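Long-range contacts in MOR (Lactococcus phage TP901-1, PDB 6TRI), which is the modulator of repression of the phage's genetic switch, a small all-helical protein related to helix-turn-helix domains that probably acts by binding the phage repressor: residues I26-S31 / L51-V56; S8-K13 / K66-A71; G12-K17 / H55-N60. All blocks are in the same frame, centred on the assembly; numbering follows the deposited sequence.

Contact 1: residues I26-S31 / L51-V56; sequences IAMGLS and LKAVHV
With chi1 at -68°, M28 sets its CG anti to its own carbonyl carbon, and further bends at chi2 and chi3 turn the thioether against helix 47-57. K52 answers from that helix with CG anti to the backbone N (chi1 -155°) and a chain that stays straight until a bend at chi4. The setting is consistent with a helix-turn-helix: helix 21-28 stops in a Schellman motif, with G29 as its C-prime residue, and S31 then caps the next helix. Helix 47-57 lies against the end of the first of these two helices.

M28 and K52 lie alongside one another, running antiparallel. The methionine tip reaches the partner backbone, its SD lying 3.6 Å from the N of A53, while CE touches the root of the lysine at CB. A53 CB also touches the sulphur, at 4.0 Å from M28 SD. K52 in turn runs along the end of helix 21-28, its CD 3.4 Å from M28 O. One turn further on, V56 adds an apolar patch, CG1 lying 3.8 Å from A27 CB and CG2 lying near A27 O. F68 of helix 64-68 touches A53 as well.

The ammonium thus sits where helix 21-28 ends and presents carbonyls: K52 NZ donates to A27 O over 2.9 Å, in the carbonyl plane, at a C=O...N angle of 154°.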
loop_
_atom_site.group_PDB
_atom_site.type_symbol
_atom_site.label_atom_id
_atom_site.label_comp_id
_atom_site.label_asym_id
_atom_site.label_seq_id
_atom_site.Cartn_x
_atom_site.Cartn_y
_atom_site.Cartn_z
ATOM N N ILE B 26 18.011 -6.787 7.074
ATOM C CA ILE B 26 18.832 -5.890 7.879
ATOM C C ILE B 26 18.663 -4.435 7.446
ATOM O O ILE B 26 18.569 -3.536 8.281
ATOM C CB ILE B 26 20.324 -6.273 7.797
ATOM C CG1 ILE B 26 20.522 -7.740 8.186
ATOM C CG2 ILE B 26 21.165 -5.360 8.679
ATOM C CD1 ILE B 26 20.028 -8.078 9.575
ATOM N N ALA B 27 18.614 -4.212 6.135
ATOM C CA ALA B 27 18.455 -2.869 5.585
ATOM C C ALA B 27 17.077 -2.291 5.908
ATOM O O ALA B 27 16.914 -1.076 6.027
ATOM C CB ALA B 27 18.685 -2.886 4.074
ATOM N N MET B 28 16.091 -3.170 6.054
ATOM C CA MET B 28 14.726 -2.759 6.364
ATOM C C MET B 28 14.504 -2.604 7.865
ATOM O O MET B 28 13.511 -2.018 8.295
ATOM C CB MET B 28 13.733 -3.772 5.797
ATOM C CG MET B 28 13.673 -3.793 4.285
ATOM S SD MET B 28 12.723 -2.401 3.665
ATOM C CE MET B 28 11.150 -2.731 4.449
ATOM N N GLY B 29 15.432 -3.132 8.655
ATOM C CA GLY B 29 15.300 -3.119 10.101
ATOM C C GLY B 29 14.328 -4.176 10.594
ATOM O O GLY B 29 13.734 -4.040 11.666
ATOM N N LEU B 30 14.171 -5.232 9.799
ATOM C CA LEU B 30 13.241 -6.317 10.104
ATOM C C LEU B 30 13.978 -7.641 10.279
ATOM O O LEU B 30 15.127 -7.779 9.861
ATOM C CB LEU B 30 12.192 -6.455 8.993
ATOM C CG LEU B 30 10.922 -5.593 9.008
ATOM C CD1 LEU B 30 11.221 -4.110 9.138
ATOM C CD2 LEU B 30 10.103 -5.857 7.752
ATOM N N SER B 31 13.318 -8.612 10.901
ATOM C CA SER B 31 13.853 -9.966 10.962
ATOM C C SER B 31 13.661 -10.617 9.600
ATOM O O SER B 31 12.780 -10.218 8.837
ATOM C CB SER B 31 13.173 -10.788 12.058
ATOM O OG SER B 31 11.793 -10.962 11.790
ATOM N N LEU B 51 7.284 2.081 2.239
ATOM C CA LEU B 51 8.009 3.334 2.077
ATOM C C LEU B 51 9.508 3.144 2.292
ATOM O O LEU B 51 10.320 3.755 1.600
ATOM C CB LEU B 51 7.477 4.399 3.038
ATOM C CG LEU B 51 6.337 5.288 2.534
ATOM C CD1 LEU B 51 5.087 4.474 2.233
ATOM C CD2 LEU B 51 6.036 6.391 3.536
ATOM N N LYS B 52 9.873 2.295 3.248
ATOM C CA LYS B 52 11.281 2.055 3.535
ATOM C C LYS B 52 11.915 1.230 2.421
ATOM O O LYS B 52 13.067 1.451 2.052
ATOM C CB LYS B 52 11.453 1.356 4.885
ATOM C CG LYS B 52 12.812 1.597 5.528
ATOM C CD LYS B 52 12.885 1.009 6.929
ATOM C CE LYS B 52 14.224 1.310 7.593
ATOM N NZ LYS B 52 15.358 1.314 6.623
ATOM N N ALA B 53 11.150 0.285 1.885
ATOM C CA ALA B 53 11.601 -0.520 0.758
ATOM C C ALA B 53 11.910 0.360 -0.452
ATOM O O ALA B 53 12.862 0.105 -1.188
ATOM C CB ALA B 53 10.554 -1.564 0.404
ATOM N N VAL B 54 11.102 1.398 -0.644
ATOM C CA VAL B 54 11.310 2.352 -1.729
ATOM C C VAL B 54 12.615 3.110 -1.529
ATOM O O VAL B 54 13.366 3.337 -2.478
ATOM C CB VAL B 54 10.140 3.354 -1.831
ATOM C CG1 VAL B 54 10.445 4.443 -2.856
ATOM C CG2 VAL B 54 8.859 2.627 -2.188
ATOM N N HIS B 55 12.881 3.492 -0.284
ATOM C CA HIS B 55 14.121 4.171 0.073
ATOM C C HIS B 55 15.333 3.259 -0.095
ATOM O O HIS B 55 16.344 3.651 -0.680
ATOM C CB HIS B 55 14.048 4.677 1.514
ATOM C CG HIS B 55 15.331 5.265 2.015
ATOM N ND1 HIS B 55 15.924 6.364 1.432
ATOM C CD2 HIS B 55 16.129 4.910 3.051
ATOM C CE1 HIS B 55 17.036 6.660 2.086
ATOM N NE2 HIS B 55 17.181 5.792 3.071
ATOM N N VAL B 56 15.220 2.039 0.422
ATOM C CA VAL B 56 16.320 1.080 0.419
ATOM C C VAL B 56 16.669 0.593 -0.987
ATOM O O VAL B 56 17.842 0.533 -1.360
ATOM C CB VAL B 56 15.991 -0.138 1.311
ATOM C CG1 VAL B 56 17.011 -1.248 1.109
ATOM C CG2 VAL B 56 15.929 0.278 2.773
#

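Contact 2: residues S8-K13 / K66-A71; sequences SSLLGK and KYFFNA
The tight part of this contact is made by Y67 and F68, which bring their rings against the first turns of helix 8-17. Y67, its CG anti to the carbonyl carbon, meets the helix with the edge of its ring, near the ring plane: CD1 lies 3.4 Å from L10 N, and CE1 is as near to S9 O. The CB of S9 sits against the same CE1, and K13 crosses the far end obliquely, its CG 3.4 Å from the phenol OH. L10 points its CG anti to the backbone N (chi1 178°), which carries both methyl groups to F68. Its CD2 is 3.6 Å from F68 CE1, and CD1 rests by CZ, the leucine crossing the ring obliquely.

Within the five-helix fold this joins the first helix to the last, 64-68, so the two ends of the chain come together. F68 is the inner of the two rings, standing edge-to-face with W45 and packing on I50, while its carbonyl O accepts a hydrogen bond from a polar side chain of the other protein chain.

Elsewhere water fills in between the two backbones. The amide N of L10, in the first turn of its helix, donates a hydrogen bond to a water at 2.8 Å, and that water lies 3.0 Å from Y67 O, to which it can donate. On the solvent side, at the exposed S9 and K66 end, the fit is looser: a second water makes only weak bonds, accepting from S9 N and N70 ND2 and within weak reach of K66 O. There the K66 chain runs off from helix 8-17.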
loop_
_atom_site.group_PDB
_atom_site.type_symbol
_atom_site.label_atom_id
_atom_site.label_comp_id
_atom_site.label_asym_id
_atom_site.label_seq_id
_atom_site.Cartn_x
_atom_site.Cartn_y
_atom_site.Cartn_z
ATOM N N SER B 8 7.508 -10.689 -8.259
ATOM C CA SER B 8 8.616 -11.020 -9.153
ATOM C C SER B 8 9.573 -9.847 -9.325
ATOM O O SER B 8 10.763 -9.966 -9.039
ATOM C CB SER B 8 8.098 -11.465 -10.521
ATOM O OG SER B 8 7.468 -12.731 -10.442
ATOM N N SER B 9 9.042 -8.714 -9.782
ATOM C CA SER B 9 9.848 -7.515 -10.001
ATOM C C SER B 9 10.577 -7.081 -8.731
ATOM O O SER B 9 11.748 -6.702 -8.777
ATOM C CB SER B 9 8.974 -6.370 -10.516
ATOM O OG SER B 9 8.405 -6.686 -11.773
ATOM N N LEU B 10 9.876 -7.141 -7.601
ATOM C CA LEU B 10 10.445 -6.739 -6.319
ATOM C C LEU B 10 11.639 -7.612 -5.945
ATOM O O LEU B 10 12.661 -7.110 -5.479
ATOM C CB LEU B 10 9.383 -6.797 -5.219
ATOM C CG LEU B 10 9.844 -6.441 -3.802
ATOM C CD1 LEU B 10 10.459 -5.053 -3.761
ATOM C CD2 LEU B 10 8.689 -6.542 -2.817
ATOM N N LEU B 11 11.507 -8.918 -6.161
ATOM C CA LEU B 11 12.578 -9.857 -5.847
ATOM C C LEU B 11 13.804 -9.596 -6.709
ATOM O O LEU B 11 14.929 -9.880 -6.304
ATOM C CB LEU B 11 12.102 -11.301 -6.030
ATOM C CG LEU B 11 10.988 -11.756 -5.083
ATOM C CD1 LEU B 11 10.506 -13.153 -5.440
ATOM C CD2 LEU B 11 11.450 -11.696 -3.641
ATOM N N GLY B 12 13.580 -9.054 -7.901
ATOM C CA GLY B 12 14.671 -8.715 -8.792
ATOM C C GLY B 12 15.532 -7.605 -8.222
ATOM O O GLY B 12 16.759 -7.714 -8.190
ATOM N N LYS B 13 14.885 -6.535 -7.768
ATOM C CA LYS B 13 15.592 -5.382 -7.218
ATOM C C LYS B 13 16.343 -5.752 -5.945
ATOM O O LYS B 13 17.429 -5.239 -5.683
ATOM C CB LYS B 13 14.619 -4.234 -6.933
ATOM C CG LYS B 13 13.936 -3.671 -8.166
ATOM C CD LYS B 13 14.913 -2.929 -9.058
ATOM C CE LYS B 13 15.549 -1.762 -8.323
ATOM N NZ LYS B 13 16.338 -0.890 -9.240
ATOM N N LYS B 66 3.445 -1.697 -9.454
ATOM C CA LYS B 66 3.942 -2.881 -10.140
ATOM C C LYS B 66 4.806 -3.743 -9.225
ATOM O O LYS B 66 5.038 -4.921 -9.504
ATOM C CB LYS B 66 4.734 -2.482 -11.385
ATOM C CG LYS B 66 4.407 -3.323 -12.607
ATOM C CD LYS B 66 2.921 -3.250 -12.933
ATOM C CE LYS B 66 2.467 -4.453 -13.746
ATOM N NZ LYS B 66 1.029 -4.772 -13.521
ATOM N N TYR B 67 5.273 -3.157 -8.130
ATOM C CA TYR B 67 6.154 -3.869 -7.211
ATOM C C TYR B 67 5.407 -4.511 -6.043
ATOM O O TYR B 67 5.753 -5.610 -5.613
ATOM C CB TYR B 67 7.233 -2.926 -6.673
ATOM C CG TYR B 67 8.403 -2.735 -7.610
ATOM C CD1 TYR B 67 9.304 -3.764 -7.840
ATOM C CD2 TYR B 67 8.615 -1.523 -8.254
ATOM C CE1 TYR B 67 10.377 -3.598 -8.694
ATOM C CE2 TYR B 67 9.690 -1.346 -9.110
ATOM C CZ TYR B 67 10.568 -2.390 -9.325
ATOM O OH TYR B 67 11.640 -2.228 -10.173
ATOM N N PHE B 68 4.384 -3.830 -5.534
ATOM C CA PHE B 68 3.712 -4.279 -4.319
ATOM C C PHE B 68 2.224 -4.562 -4.512
ATOM O O PHE B 68 1.588 -5.162 -3.647
ATOM C CB PHE B 68 3.886 -3.239 -3.207
ATOM C CG PHE B 68 5.318 -2.954 -2.860
ATOM C CD1 PHE B 68 5.968 -3.689 -1.883
ATOM C CD2 PHE B 68 6.014 -1.945 -3.504
ATOM C CE1 PHE B 68 7.288 -3.429 -1.560
ATOM C CE2 PHE B 68 7.333 -1.680 -3.187
ATOM C CZ PHE B 68 7.971 -2.423 -2.215
ATOM N N PHE B 69 1.665 -4.135 -5.638
ATOM C CA PHE B 69 0.223 -4.250 -5.832
ATOM C C PHE B 69 -0.147 -4.940 -7.140
ATOM O O PHE B 69 -1.162 -4.621 -7.756
ATOM C CB PHE B 69 -0.417 -2.863 -5.761
ATOM C CG PHE B 69 -0.121 -2.134 -4.483
ATOM C CD1 PHE B 69 -0.918 -2.317 -3.365
ATOM C CD2 PHE B 69 0.966 -1.280 -4.393
ATOM C CE1 PHE B 69 -0.644 -1.654 -2.184
ATOM C CE2 PHE B 69 1.247 -0.615 -3.215
ATOM C CZ PHE B 69 0.441 -0.802 -2.108
ATOM N N ASN B 70 0.679 -5.897 -7.549
ATOM C CA ASN B 70 0.417 -6.671 -8.753
ATOM C C ASN B 70 -0.247 -8.000 -8.405
ATOM O O ASN B 70 0.415 -8.935 -7.957
ATOM C CB ASN B 70 1.718 -6.904 -9.529
ATOM C CG ASN B 70 1.495 -7.599 -10.857
ATOM O OD1 ASN B 70 0.404 -7.550 -11.423
ATOM N ND2 ASN B 70 2.535 -8.254 -11.362
ATOM N N ALA B 71 -1.558 -8.071 -8.604
ATOM C CA ALA B 71 -2.315 -9.283 -8.307
ATOM C C ALA B 71 -1.935 -10.427 -9.245
ATOM O O ALA B 71 -1.687 -10.216 -10.433
ATOM C CB ALA B 71 -3.809 -9.005 -8.389
HETATM O O HOH W 1 5.770 -8.096 -10.350
HETATM O O HOH W 2 7.085 -7.126 -7.851
#

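Contact 3: residues G12-K17 / H55-N60; sequences GKITEK and HVLELN
The flat groups that matter here are carboxylates rather than aromatic rings, and only that of E16 pairs with ammonium groups. It stays on its own helix, where OE2 forms a salt bridge to K17 NZ at 3.5 Å and a longer one to K13 NZ. The E58 carboxylate instead touches aliphatic carbon, its OE1 3.3 Å from K17 CE, the chain extended beyond CG and crossing the lysine at about a right angle.

Beneath these charges the contact is aliphatic. L57, with CG anti to the carbonyl carbon (chi1 -62°), spreads its two methyl groups over helix 8-17: CD1 lies 3.9 Å from I14 CG1, and CD2 meets K17 CB at 3.8 Å. L59 and K13 pass tail to head. The bends at chi2 and chi3 of the lysine fold its chain around the leucine methyl, so that L59 CD2 lies 3.6 Å from K13 CE and almost as near to CG.

The contact joins the first helix to the C-terminal part of helix 47-57, after which E58 leaves helical angles with a phi of 55°. F24 of helix 21-28 touches both I14 and L57, which ties this junction to the helix that probably opens the helix-turn-helix.

L57 O faces both lysines, 3.6 Å from K17 CE, with the ammonium groups slightly farther off. No hydrogen bond spans the segments, so the polar part is probably a matter of field: two positive charges near a carbonyl-rich helix end, tempered by E16, with E58 OE1 4.3 Å from K17 NZ.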
loop_
_atom_site.group_PDB
_atom_site.type_symbol
_atom_site.label_atom_id
_atom_site.label_comp_id
_atom_site.label_asym_id
_atom_site.label_seq_id
_atom_site.Cartn_x
_atom_site.Cartn_y
_atom_site.Cartn_z
ATOM N N GLY B 12 13.580 -9.054 -7.901
ATOM C CA GLY B 12 14.671 -8.715 -8.792
ATOM C C GLY B 12 15.532 -7.605 -8.222
ATOM O O GLY B 12 16.759 -7.714 -8.190
ATOM N N LYS B 13 14.885 -6.535 -7.768
ATOM C CA LYS B 13 15.592 -5.382 -7.218
ATOM C C LYS B 13 16.343 -5.752 -5.945
ATOM O O LYS B 13 17.429 -5.239 -5.683
ATOM C CB LYS B 13 14.619 -4.234 -6.933
ATOM C CG LYS B 13 13.936 -3.671 -8.166
ATOM C CD LYS B 13 14.913 -2.929 -9.058
ATOM C CE LYS B 13 15.549 -1.762 -8.323
ATOM N NZ LYS B 13 16.338 -0.890 -9.240
ATOM N N ILE B 14 15.754 -6.648 -5.161
ATOM C CA ILE B 14 16.347 -7.074 -3.900
ATOM C C ILE B 14 17.654 -7.825 -4.130
ATOM O O ILE B 14 18.639 -7.609 -3.421
ATOM C CB ILE B 14 15.368 -7.952 -3.106
ATOM C CG1 ILE B 14 14.207 -7.094 -2.601
ATOM C CG2 ILE B 14 16.074 -8.639 -1.945
ATOM C CD1 ILE B 14 13.119 -7.876 -1.911
ATOM N N THR B 15 17.663 -8.695 -5.134
ATOM C CA THR B 15 18.868 -9.424 -5.510
ATOM C C THR B 15 19.915 -8.467 -6.064
ATOM O O THR B 15 21.101 -8.568 -5.747
ATOM C CB THR B 15 18.567 -10.510 -6.562
ATOM O OG1 THR B 15 17.505 -11.349 -6.093
ATOM C CG2 THR B 15 19.803 -11.358 -6.826
ATOM N N GLU B 16 19.453 -7.536 -6.892
ATOM C CA GLU B 16 20.311 -6.539 -7.525
ATOM C C GLU B 16 20.922 -5.562 -6.519
ATOM O O GLU B 16 22.120 -5.281 -6.568
ATOM C CB GLU B 16 19.512 -5.771 -8.582
ATOM C CG GLU B 16 20.170 -4.500 -9.089
ATOM C CD GLU B 16 19.237 -3.678 -9.964
ATOM O OE1 GLU B 16 18.144 -4.180 -10.302
ATOM O OE2 GLU B 16 19.594 -2.530 -10.310
ATOM N N LYS B 17 20.098 -5.053 -5.606
ATOM C CA LYS B 17 20.528 -4.019 -4.667
ATOM C C LYS B 17 21.157 -4.561 -3.383
ATOM O O LYS B 17 22.185 -4.055 -2.930
ATOM C CB LYS B 17 19.344 -3.118 -4.301
ATOM C CG LYS B 17 18.992 -2.070 -5.347
ATOM C CD LYS B 17 20.072 -1.003 -5.444
ATOM C CE LYS B 17 19.606 0.183 -6.274
ATOM N NZ LYS B 17 19.248 -0.204 -7.667
ATOM N N HIS B 55 12.881 3.492 -0.284
ATOM C CA HIS B 55 14.121 4.171 0.073
ATOM C C HIS B 55 15.333 3.259 -0.095
ATOM O O HIS B 55 16.344 3.651 -0.680
ATOM C CB HIS B 55 14.048 4.677 1.514
ATOM C CG HIS B 55 15.331 5.265 2.015
ATOM N ND1 HIS B 55 15.924 6.364 1.432
ATOM C CD2 HIS B 55 16.129 4.910 3.051
ATOM C CE1 HIS B 55 17.036 6.660 2.086
ATOM N NE2 HIS B 55 17.181 5.792 3.071
ATOM N N VAL B 56 15.220 2.039 0.422
ATOM C CA VAL B 56 16.320 1.080 0.419
ATOM C C VAL B 56 16.669 0.593 -0.987
ATOM O O VAL B 56 17.842 0.533 -1.360
ATOM C CB VAL B 56 15.991 -0.138 1.311
ATOM C CG1 VAL B 56 17.011 -1.248 1.109
ATOM C CG2 VAL B 56 15.929 0.278 2.773
ATOM N N LEU B 57 15.648 0.254 -1.767
ATOM C CA LEU B 57 15.860 -0.283 -3.109
ATOM C C LEU B 57 15.941 0.815 -4.167
ATOM O O LEU B 57 16.196 0.536 -5.342
ATOM C CB LEU B 57 14.748 -1.270 -3.455
ATOM C CG LEU B 57 14.690 -2.483 -2.526
ATOM C CD1 LEU B 57 13.433 -3.292 -2.778
ATOM C CD2 LEU B 57 15.934 -3.344 -2.704
ATOM N N GLU B 58 15.734 2.057 -3.736
ATOM C CA GLU B 58 15.773 3.223 -4.616
ATOM C C GLU B 58 14.818 3.051 -5.787
ATOM O O GLU B 58 15.167 3.316 -6.936
ATOM C CB GLU B 58 17.197 3.477 -5.117
ATOM C CG GLU B 58 18.152 3.952 -4.032
ATOM C CD GLU B 58 19.571 4.144 -4.535
ATOM O OE1 GLU B 58 20.138 3.185 -5.102
ATOM O OE2 GLU B 58 20.119 5.254 -4.365
ATOM N N LEU B 59 13.606 2.600 -5.482
ATOM C CA LEU B 59 12.582 2.402 -6.494
ATOM C C LEU B 59 11.965 3.729 -6.920
ATOM O O LEU B 59 11.882 4.670 -6.127
ATOM C CB LEU B 59 11.488 1.467 -5.974
ATOM C CG LEU B 59 11.938 0.129 -5.386
ATOM C CD1 LEU B 59 10.742 -0.701 -4.935
ATOM C CD2 LEU B 59 12.764 -0.633 -6.395
ATOM N N ASN B 60 11.542 3.802 -8.177
ATOM C CA ASN B 60 10.741 4.922 -8.650
ATOM C C ASN B 60 9.344 4.787 -8.067
ATOM O O ASN B 60 8.695 3.756 -8.250
ATOM C CB ASN B 60 10.696 4.957 -10.181
ATOM C CG ASN B 60 9.768 6.037 -10.722
ATOM O OD1 ASN B 60 9.566 7.076 -10.095
ATOM N ND2 ASN B 60 9.195 5.788 -11.896
#

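How the contacts relate
Two helices each serve two contacts: helix 8-17 is used by contacts 2 and 3, helix 47-57 by contacts 1 and 3, so contact 3 joins the other two. All three are partly buried. Their inner residues, M28 and A53 in contact 1, L10 and F68 in contact 2, and I14, L57 and L59 in contact 3, form one apolar core: L10 touches L57, and F68 reaches both L59 and A53. Toward the surface lie K52, S9, K66, K17 and E58, and there the chemistry diverges into a direct lysine-to-carbonyl bond, bridging water and clustered charge respectively. V54 O of contact 1 probably accepts a hydrogen bond from L59 N of contact 3.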